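Local atomic coordinates of endo-1,3-beta-glucanase, family GH16 (Zobellia galactanivorans, PDB entry 5FUI), a protein that probably binds laminarin through this C-terminal family 6 carbohydrate-binding module of a marine laminarinase. Residues I13-Y18 with M45-I50; L59-V64 with W127-K132. One frame throughout, in Å; residues are numbered along the deposited sequence.

Overall arrangement
Contact 1 joins the end of strand 10-14 and the turn after it to strand 44-52, while contact 2 pairs strand 56-66 with strand 124-131. Both segments of contact 1 precede those of contact 2 in the chain, and the two centres lie about 12 Å apart. Strand 124-131 lies between 10-14 and 56-66 in one antiparallel sheet; strand 44-52 belongs to the other sheet of the beta-sandwich. Ile-13 N probably bonds to Ile-128 O, and Ile-50 packs on Ile-130. Contact 2 thus builds one sheet, while contact 1 ties that sheet to the facing one, next to the magnesium ion that Glu-14 binds beside Trp-127.

Contact 1 of 2, residues I13-Y18 with M45-I50; sequences IEAESY and MSYPGI. With MG (magnesium ion), chain E.
The backbones of Ile-13 to Tyr-18 and Met-45 to Ile-50 come closest at Tyr-18 and Tyr-47, whose CA atoms are 4.8 Å apart, as the first segment leaves its strand and turns. Tyr-47 carries the contact. Its OH donates to Ala-15 O at 2.6 Å, in the carbonyl plane and on a lone pair, with a C=O...donor angle of 119°. CB of Tyr-18 lies over one face of the Tyr-47 ring, a CH-pi contact 4.1 Å from the centroid, while CG2 of Ile-13 meets ring atom CD2 at 3.6 Å. An alanine in place of Tyr-47 would probably leave Ala-15 O without this donor and open a gap between Ile-13 and Tyr-18. Beyond the ring, Ile-13 and Ile-50 meet tip to tip through their CD1 atoms, 3.7 Å apart. With CG between its backbone N and carbonyl carbon (chi1 48°), the Tyr-18 ring starts out on the Met-45 side, and its CD2 meets CG of Met-45 at 3.7 Å.

The turn itself is held by Glu-14 O, which accepts from both the N and the OG of Ser-17. Glu-14 OE1 and Glu-16 OE1 bind the magnesium ion, at 2.5 and 2.4 Å; Glu-34 O, Asn-126 O and a water also bind it. Tyr-47, from one sheet of the CBM6 beta-sandwich, thus closes on the turn after strand 10-14 of the other, next to the metal site.

Contact 2 of 2, residues L59-V64 with W127-K132; sequences LIEYRV and WIRITK
Glu-61 OE1 is gripped by two groups: Arg-129 NE, at 2.9 Å, and a water that also bonds to Arg-129 O. The same water lies 2.6 Å from Thr-131 OG1, whose hydroxyl also bonds to Thr-10 on the next strand. Arg-129 takes the carboxylate side-on, its NH2 going to Glu-61 OE2 in the other half of the salt bridge. Both oxygens lie close to the guanidinium plane, yet both nitrogens approach from above the carboxylate plane, the two planes being 45° apart. A bend at chi3 of Arg-129 (62°) brings NE round to Glu-61 OE1, while CH2 of Trp-127 lies 3.3 Å above one face of the guanidinium, toward its rim. This ring atom over the face, with the paired bonds, would probably limit rotation of the guanidinium.

Beneath these side chains runs an antiparallel ladder of the four-stranded sheet of the CBM6 beta-sandwich. Leu-59 with Thr-131 and Glu-61 with Arg-129 are hydrogen-bonded pairs; Glu-61 N to Arg-129 O is 2.8 Å. Ile-60 with Ile-130 and Tyr-62 with Ile-128 are the non-hydrogen-bonded pairs between.

These four side chains line the sheet's inner face, toward strands 44-52 and 110-118. CG2 of Ile-60 packs against CG2 of Ile-128 at 3.5 Å, the two side chains side by side, and the side chains of Tyr-62 and Ile-128 cross at a slant, CD2 of the tyrosine lying 3.8 Å from CG1 of the isoleucine. The Tyr-62 hydroxyl bonds to Gln-103.

On the Glu-61 side, Arg-63 CB sits over the centre of the Trp-127 six-membered ring, a CH-pi contact 3.4 Å from the centroid, and the Arg-63 guanidinium continues to a salt bridge with Glu-31.

Contact 1 of 2, residues I13-Y18 with M45-I50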
ATOM      1  N   ILE A  13       3.412  -6.790   5.109  1.00 10.99           N
ATOM      2  CA  ILE A  13       2.816  -5.774   6.017  1.00 11.09           C
ATOM      3  C   ILE A  13       1.317  -5.816   5.808  1.00 11.82           C
ATOM      4  O   ILE A  13       0.822  -5.495   4.713  1.00 12.27           O
ATOM      5  CB  ILE A  13       3.289  -4.348   5.704  1.00 11.08           C
ATOM      6  CG1 ILE A  13       4.808  -4.282   5.800  1.00 12.87           C
ATOM      7  CG2 ILE A  13       2.660  -3.273   6.602  1.00 12.89           C
ATOM      8  CD1 ILE A  13       5.374  -3.100   4.989  1.00 15.22           C
ATOM      9  N   GLU A  14       0.538  -6.200   6.845  1.00 11.67           N
ATOM     10  CA  GLU A  14      -0.914  -6.219   6.689  1.00 11.78           C
ATOM     11  C   GLU A  14      -1.353  -4.763   6.605  1.00 12.20           C
ATOM     12  O   GLU A  14      -0.884  -3.932   7.376  1.00 12.13           O
ATOM     13  CB  GLU A  14      -1.657  -6.958   7.844  1.00 13.12           C
ATOM     14  CG  GLU A  14      -1.323  -8.445   7.832  1.00 16.35           C
ATOM     15  CD  GLU A  14      -1.871  -9.142   6.505  1.00 18.60           C
ATOM     16  OE1 GLU A  14      -2.861  -8.639   5.844  1.00 20.10           O
ATOM     17  OE2 GLU A  14      -1.347 -10.198   6.140  1.00 32.38           O
ATOM     18  N   ALA A  15      -2.162  -4.413   5.621  1.00 11.41           N
ATOM     19  CA  ALA A  15      -2.444  -2.979   5.376  1.00 11.05           C
ATOM     20  C   ALA A  15      -3.177  -2.347   6.586  1.00 10.04           C
ATOM     21  O   ALA A  15      -3.158  -1.117   6.753  1.00 10.78           O
ATOM     22  CB  ALA A  15      -3.259  -2.798   4.075  1.00 10.95           C
ATOM     23  N   GLU A  16      -3.961  -3.193   7.325  1.00 11.90           N
ATOM     24  CA  GLU A  16      -4.748  -2.705   8.469  1.00 13.35           C
ATOM     25  C   GLU A  16      -3.838  -2.420   9.688  1.00 14.08           C
ATOM     26  O   GLU A  16      -4.330  -2.011  10.706  1.00 15.88           O
ATOM     27  CB  GLU A  16      -5.897  -3.678   8.760  1.00 13.11           C
ATOM     28  CG  GLU A  16      -5.478  -4.989   9.421  1.00 14.74           C
ATOM     29  CD  GLU A  16      -5.119  -6.086   8.426  1.00 15.44           C
ATOM     30  OE1 GLU A  16      -4.794  -5.807   7.229  1.00 15.28           O
ATOM     31  OE2 GLU A  16      -5.205  -7.283   8.790  1.00 19.12           O
ATOM     32  N   SER A  17      -2.541  -2.693   9.587  1.00 11.63           N
ATOM     33  CA  SER A  17      -1.578  -2.568  10.703  1.00 12.48           C
ATOM     34  C   SER A  17      -0.975  -1.199  10.819  1.00 12.61           C
ATOM     35  O   SER A  17      -0.003  -0.998  11.568  1.00 13.71           O
ATOM     36  CB  SER A  17      -0.494  -3.652  10.591  1.00 14.73           C
ATOM     37  OG  SER A  17       0.468  -3.310   9.587  1.00 16.85           O
ATOM     38  N   TYR A  18      -1.544  -0.222  10.114  1.00 12.51           N
ATOM     39  CA  TYR A  18      -0.961   1.131  10.151  1.00 12.07           C
ATOM     40  C   TYR A  18      -0.955   1.749  11.574  1.00 12.30           C
ATOM     41  O   TYR A  18      -1.831   1.380  12.397  1.00 14.13           O
ATOM     42  CB  TYR A  18      -1.750   2.111   9.256  1.00 11.10           C
ATOM     43  CG  TYR A  18      -3.248   2.096   9.412  1.00 12.74           C
ATOM     44  CD1 TYR A  18      -3.892   2.751  10.500  1.00 14.03           C
ATOM     45  CD2 TYR A  18      -4.032   1.486   8.452  1.00 15.83           C
ATOM     46  CE1 TYR A  18      -5.306   2.739  10.623  1.00 14.11           C
ATOM     47  CE2 TYR A  18      -5.383   1.478   8.532  1.00 15.68           C
ATOM     48  CZ  TYR A  18      -6.022   2.123   9.603  1.00 17.67           C
ATOM     49  OH  TYR A  18      -7.397   2.069   9.691  1.00 18.85           O
ATOM     50  N   MET A  45      -2.238   6.198   4.887  1.00  9.38           N
ATOM     51  CA  MET A  45      -1.894   5.292   5.991  1.00  9.53           C
ATOM     52  C   MET A  45      -0.401   5.345   6.160  1.00 10.76           C
ATOM     53  O   MET A  45       0.331   5.410   5.154  1.00 11.59           O
ATOM     54  CB  MET A  45      -2.318   3.871   5.689  1.00 10.47           C
ATOM     55  CG  MET A  45      -3.802   3.655   5.483  1.00 11.94           C
ATOM     56  SD  MET A  45      -4.329   3.914   3.702  1.00 15.62           S
ATOM     57  CE  MET A  45      -3.821   2.393   3.016  1.00 14.51           C
ATOM     58  N   SER A  46       0.082   5.198   7.377  1.00 10.58           N
ATOM     59  CA  SER A  46       1.520   5.261   7.635  1.00 10.17           C
ATOM     60  C   SER A  46       1.943   4.055   8.504  1.00 12.05           C
ATOM     61  O   SER A  46       1.322   3.795   9.526  1.00 12.02           O
ATOM     62  CB  SER A  46       1.822   6.587   8.364  1.00 12.71           C
ATOM     63  OG  SER A  46       3.152   6.787   8.734  1.00 16.85           O
ATOM     64  N   TYR A  47       3.056   3.421   8.127  1.00 12.60           N
ATOM     65  CA  TYR A  47       3.570   2.182   8.777  1.00 11.13           C
ATOM     66  C   TYR A  47       5.009   2.440   9.250  1.00 14.08           C
ATOM     67  O   TYR A  47       5.928   2.551   8.459  1.00 14.33           O
ATOM     68  CB  TYR A  47       3.574   1.068   7.716  1.00 12.64           C
ATOM     69  CG  TYR A  47       2.230   0.844   7.068  1.00 11.44           C
ATOM     70  CD1 TYR A  47       1.829   1.594   5.926  1.00 11.15           C
ATOM     71  CD2 TYR A  47       1.291  -0.093   7.624  1.00 10.43           C
ATOM     72  CE1 TYR A  47       0.577   1.380   5.332  1.00  9.96           C
ATOM     73  CE2 TYR A  47       0.037  -0.292   7.022  1.00 11.42           C
ATOM     74  CZ  TYR A  47      -0.338   0.500   5.901  1.00 11.49           C
ATOM     75  OH  TYR A  47      -1.532   0.373   5.284  1.00 12.13           O
ATOM     76  N   PRO A  48       5.227   2.585  10.565  1.00 16.56           N
ATOM     77  CA  PRO A  48       6.594   2.849  11.059  1.00 16.71           C
ATOM     78  C   PRO A  48       7.471   1.561  11.064  1.00 14.33           C
ATOM     79  O   PRO A  48       6.990   0.412  11.094  1.00 15.35           O
ATOM     80  CB  PRO A  48       6.359   3.348  12.477  1.00 19.28           C
ATOM     81  CG  PRO A  48       5.212   2.502  12.911  1.00 23.55           C
ATOM     82  CD  PRO A  48       4.263   2.634  11.686  1.00 22.06           C
ATOM     83  N   GLY A  49       8.768   1.805  11.033  1.00 14.29           N
ATOM     84  CA  GLY A  49       9.696   0.740  11.329  1.00 13.71           C
ATOM     85  C   GLY A  49       9.866  -0.286  10.260  1.00 11.57           C
ATOM     86  O   GLY A  49      10.172  -1.473  10.522  1.00 15.97           O
ATOM     87  N   ILE A  50       9.717   0.123   8.992  1.00 12.25           N
ATOM     88  CA  ILE A  50       9.875  -0.849   7.892  1.00 12.82           C
ATOM     89  C   ILE A  50      11.389  -0.918   7.494  1.00 13.27           C
ATOM     90  O   ILE A  50      12.018   0.130   7.078  1.00 13.97           O
ATOM     91  CB  ILE A  50       8.972  -0.480   6.668  1.00 12.59           C
ATOM     92  CG1 ILE A  50       7.500  -0.357   7.081  1.00 13.20           C
ATOM     93  CG2 ILE A  50       9.273  -1.488   5.564  1.00 14.43           C
ATOM     94  CD1 ILE A  50       7.030  -1.514   7.907  1.00 12.38           C
TER
HETATM   95 MG    MG E1386      -5.041  -7.399   5.455  1.00 10.89          MG
HETATM   96  O   HOH W   1      -5.242  -9.294   6.812  1.00 30.25           O

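Contact 2 of 2, residues L59-V64 with W127-K132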
ATOM      1  N   LEU A  59      11.197  -5.342  -4.977  1.00  9.73           N
ATOM      2  CA  LEU A  59       9.820  -5.463  -5.534  1.00 10.40           C
ATOM      3  C   LEU A  59       8.876  -5.169  -4.376  1.00 10.48           C
ATOM      4  O   LEU A  59       8.958  -5.827  -3.293  1.00 11.99           O
ATOM      5  CB  LEU A  59       9.589  -6.915  -6.079  1.00 10.47           C
ATOM      6  CG  LEU A  59       8.187  -7.105  -6.684  1.00 11.35           C
ATOM      7  CD1 LEU A  59       8.077  -6.296  -7.979  1.00 12.75           C
ATOM      8  CD2 LEU A  59       8.037  -8.662  -6.929  1.00 14.15           C
ATOM      9  N   ILE A  60       7.951  -4.219  -4.611  1.00  9.30           N
ATOM     10  CA  ILE A  60       6.935  -3.957  -3.586  1.00  9.62           C
ATOM     11  C   ILE A  60       5.568  -4.243  -4.261  1.00  9.09           C
ATOM     12  O   ILE A  60       5.201  -3.663  -5.281  1.00 10.59           O
ATOM     13  CB  ILE A  60       6.951  -2.536  -3.023  1.00  8.72           C
ATOM     14  CG1 ILE A  60       8.428  -2.136  -2.577  1.00  9.97           C
ATOM     15  CG2 ILE A  60       5.940  -2.499  -1.867  1.00 11.36           C
ATOM     16  CD1 ILE A  60       8.447  -0.759  -1.880  1.00 11.61           C
ATOM     17  N   GLU A  61       4.887  -5.226  -3.661  1.00  9.72           N
ATOM     18  CA  GLU A  61       3.570  -5.729  -4.149  1.00  9.87           C
ATOM     19  C   GLU A  61       2.477  -5.210  -3.276  1.00  9.58           C
ATOM     20  O   GLU A  61       2.676  -5.084  -2.059  1.00  9.92           O
ATOM     21  CB  GLU A  61       3.499  -7.257  -4.081  1.00 10.10           C
ATOM     22  CG  GLU A  61       4.384  -7.994  -5.117  1.00 11.77           C
ATOM     23  CD  GLU A  61       4.417  -9.438  -4.739  1.00 15.20           C
ATOM     24  OE1 GLU A  61       5.186  -9.781  -3.810  1.00 14.15           O
ATOM     25  OE2 GLU A  61       3.634 -10.265  -5.337  1.00 21.19           O
ATOM     26  N   TYR A  62       1.331  -4.920  -3.885  1.00  8.35           N
ATOM     27  CA  TYR A  62       0.166  -4.378  -3.203  1.00  8.04           C
ATOM     28  C   TYR A  62      -1.046  -5.189  -3.587  1.00  8.55           C
ATOM     29  O   TYR A  62      -1.376  -5.310  -4.783  1.00  9.00           O
ATOM     30  CB  TYR A  62      -0.095  -2.866  -3.573  1.00  8.64           C
ATOM     31  CG  TYR A  62       1.108  -1.990  -3.303  1.00  8.16           C
ATOM     32  CD1 TYR A  62       2.119  -1.829  -4.205  1.00  8.41           C
ATOM     33  CD2 TYR A  62       1.219  -1.338  -2.048  1.00  9.88           C
ATOM     34  CE1 TYR A  62       3.213  -1.002  -3.902  1.00  8.18           C
ATOM     35  CE2 TYR A  62       2.314  -0.513  -1.730  1.00  9.76           C
ATOM     36  CZ  TYR A  62       3.285  -0.381  -2.649  1.00  8.54           C
ATOM     37  OH  TYR A  62       4.334   0.450  -2.362  1.00  9.87           O
ATOM     38  N   ARG A  63      -1.694  -5.786  -2.582  1.00  7.80           N
ATOM     39  CA  ARG A  63      -2.897  -6.621  -2.791  1.00  8.41           C
ATOM     40  C   ARG A  63      -4.091  -5.739  -2.683  1.00  7.85           C
ATOM     41  O   ARG A  63      -4.447  -5.244  -1.604  1.00  9.81           O
ATOM     42  CB  ARG A  63      -2.899  -7.781  -1.812  1.00  8.32           C
ATOM     43  CG  ARG A  63      -4.010  -8.851  -1.992  1.00 10.03           C
ATOM     44  CD  ARG A  63      -3.710  -9.580  -3.318  1.00  9.96           C
ATOM     45  NE  ARG A  63      -4.633 -10.724  -3.474  1.00  8.94           N
ATOM     46  CZ  ARG A  63      -4.677 -11.474  -4.580  1.00 10.38           C
ATOM     47  NH1 ARG A  63      -3.867 -11.214  -5.638  1.00 11.75           N
ATOM     48  NH2 ARG A  63      -5.571 -12.486  -4.667  1.00 12.77           N
ATOM     49  N   VAL A  64      -4.683  -5.448  -3.846  1.00  7.89           N
ATOM     50  CA  VAL A  64      -5.685  -4.335  -3.997  1.00  8.49           C
ATOM     51  C   VAL A  64      -6.970  -4.808  -4.688  1.00  9.04           C
ATOM     52  O   VAL A  64      -6.963  -5.825  -5.385  1.00  9.26           O
ATOM     53  CB  VAL A  64      -5.095  -3.123  -4.782  1.00  7.55           C
ATOM     54  CG1 VAL A  64      -3.963  -2.489  -3.930  1.00  9.08           C
ATOM     55  CG2 VAL A  64      -4.591  -3.506  -6.174  1.00  9.76           C
ATOM     56  N   TRP A 127      -2.818  -5.985   1.844  1.00  9.81           N
ATOM     57  CA  TRP A 127      -1.466  -6.057   2.387  1.00  9.58           C
ATOM     58  C   TRP A 127      -0.503  -5.503   1.342  1.00  8.30           C
ATOM     59  O   TRP A 127      -0.841  -5.249   0.201  1.00 10.44           O
ATOM     60  CB  TRP A 127      -1.050  -7.529   2.800  1.00 10.66           C
ATOM     61  CG  TRP A 127      -1.340  -8.620   1.838  1.00 10.07           C
ATOM     62  CD1 TRP A 127      -2.313  -9.623   1.979  1.00 10.39           C
ATOM     63  CD2 TRP A 127      -0.649  -8.887   0.577  1.00 10.73           C
ATOM     64  NE1 TRP A 127      -2.265 -10.486   0.864  1.00 11.85           N
ATOM     65  CE2 TRP A 127      -1.275 -10.102   0.010  1.00 10.77           C
ATOM     66  CE3 TRP A 127       0.434  -8.277  -0.135  1.00 10.00           C
ATOM     67  CZ2 TRP A 127      -0.825 -10.691  -1.160  1.00 11.32           C
ATOM     68  CZ3 TRP A 127       0.814  -8.873  -1.362  1.00 10.74           C
ATOM     69  CH2 TRP A 127       0.192 -10.018  -1.860  1.00 12.09           C
ATOM     70  N   ILE A 128       0.723  -5.317   1.844  1.00  9.80           N
ATOM     71  CA  ILE A 128       1.889  -4.895   1.110  1.00  9.44           C
ATOM     72  C   ILE A 128       2.970  -5.995   1.299  1.00 10.54           C
ATOM     73  O   ILE A 128       3.115  -6.535   2.420  1.00 11.84           O
ATOM     74  CB  ILE A 128       2.458  -3.530   1.614  1.00  9.77           C
ATOM     75  CG1 ILE A 128       1.367  -2.436   1.619  1.00 11.30           C
ATOM     76  CG2 ILE A 128       3.676  -3.121   0.768  1.00 10.20           C
ATOM     77  CD1 ILE A 128       0.896  -2.080   3.015  1.00 16.67           C
ATOM     78  N   ARG A 129       3.717  -6.345   0.242  1.00  9.44           N
ATOM     79  CA  ARG A 129       4.811  -7.340   0.386  1.00 10.01           C
ATOM     80  C   ARG A 129       6.029  -6.777  -0.279  1.00  9.78           C
ATOM     81  O   ARG A 129       6.017  -6.418  -1.446  1.00 11.96           O
ATOM     82  CB  ARG A 129       4.326  -8.691  -0.217  1.00 13.10           C
ATOM     83  CG  ARG A 129       5.322  -9.831  -0.095  1.00 14.37           C
ATOM     84  CD  ARG A 129       4.650 -11.203  -0.282  1.00 14.52           C
ATOM     85  NE  ARG A 129       4.080 -11.331  -1.596  1.00 15.47           N
ATOM     86  CZ  ARG A 129       3.001 -12.080  -1.944  1.00 16.40           C
ATOM     87  NH1 ARG A 129       2.388 -12.834  -0.994  1.00 17.49           N
ATOM     88  NH2 ARG A 129       2.603 -12.027  -3.267  1.00 17.12           N
ATOM     89  N   ILE A 130       7.130  -6.834   0.475  1.00 10.55           N
ATOM     90  CA  ILE A 130       8.400  -6.288   0.037  1.00 11.37           C
ATOM     91  C   ILE A 130       9.410  -7.436  -0.165  1.00 12.16           C
ATOM     92  O   ILE A 130       9.591  -8.217   0.799  1.00 14.60           O
ATOM     93  CB  ILE A 130       8.958  -5.232   1.015  1.00 11.38           C
ATOM     94  CG1 ILE A 130       7.942  -4.054   1.113  1.00 12.53           C
ATOM     95  CG2 ILE A 130      10.367  -4.759   0.572  1.00 13.58           C
ATOM     96  CD1 ILE A 130       8.179  -3.081   2.312  1.00 12.70           C
ATOM     97  N   THR A 131      10.029  -7.543  -1.343  1.00 12.29           N
ATOM     98  CA  THR A 131      10.952  -8.657  -1.660  1.00 14.27           C
ATOM     99  C   THR A 131      12.258  -8.108  -2.236  1.00 14.44           C
ATOM    100  O   THR A 131      12.271  -7.273  -3.094  1.00 15.54           O
ATOM    101  CB  THR A 131      10.311  -9.605  -2.716  1.00 13.21           C
ATOM    102  OG1 THR A 131       9.085 -10.084  -2.162  1.00 17.48           O
ATOM    103  CG2 THR A 131      11.229 -10.794  -2.986  1.00 19.30           C
ATOM    104  N   LYS A 132      13.408  -8.608  -1.741  1.00 18.79           N
ATOM    105  CA  LYS A 132      14.629  -8.231  -2.495  1.00 22.59           C
ATOM    106  C   LYS A 132      15.207  -9.360  -3.267  1.00 28.89           C
ATOM    107  O   LYS A 132      15.260 -10.419  -2.691  1.00 37.72           O
ATOM    108  CB  LYS A 132      15.637  -7.488  -1.657  1.00 29.47           C
ATOM    109  CG  LYS A 132      16.863  -7.041  -2.485  1.00 30.33           C
ATOM    110  CD  LYS A 132      17.254  -5.680  -1.998  1.00 30.14           C
ATOM    111  CE  LYS A 132      18.522  -5.187  -2.652  1.00 30.05           C
ATOM    112  NZ  LYS A 132      19.656  -6.078  -2.228  1.00 33.19           N
TER
HETATM  113  O   HOH W   2       7.302  -8.372  -3.079  1.00 15.88           O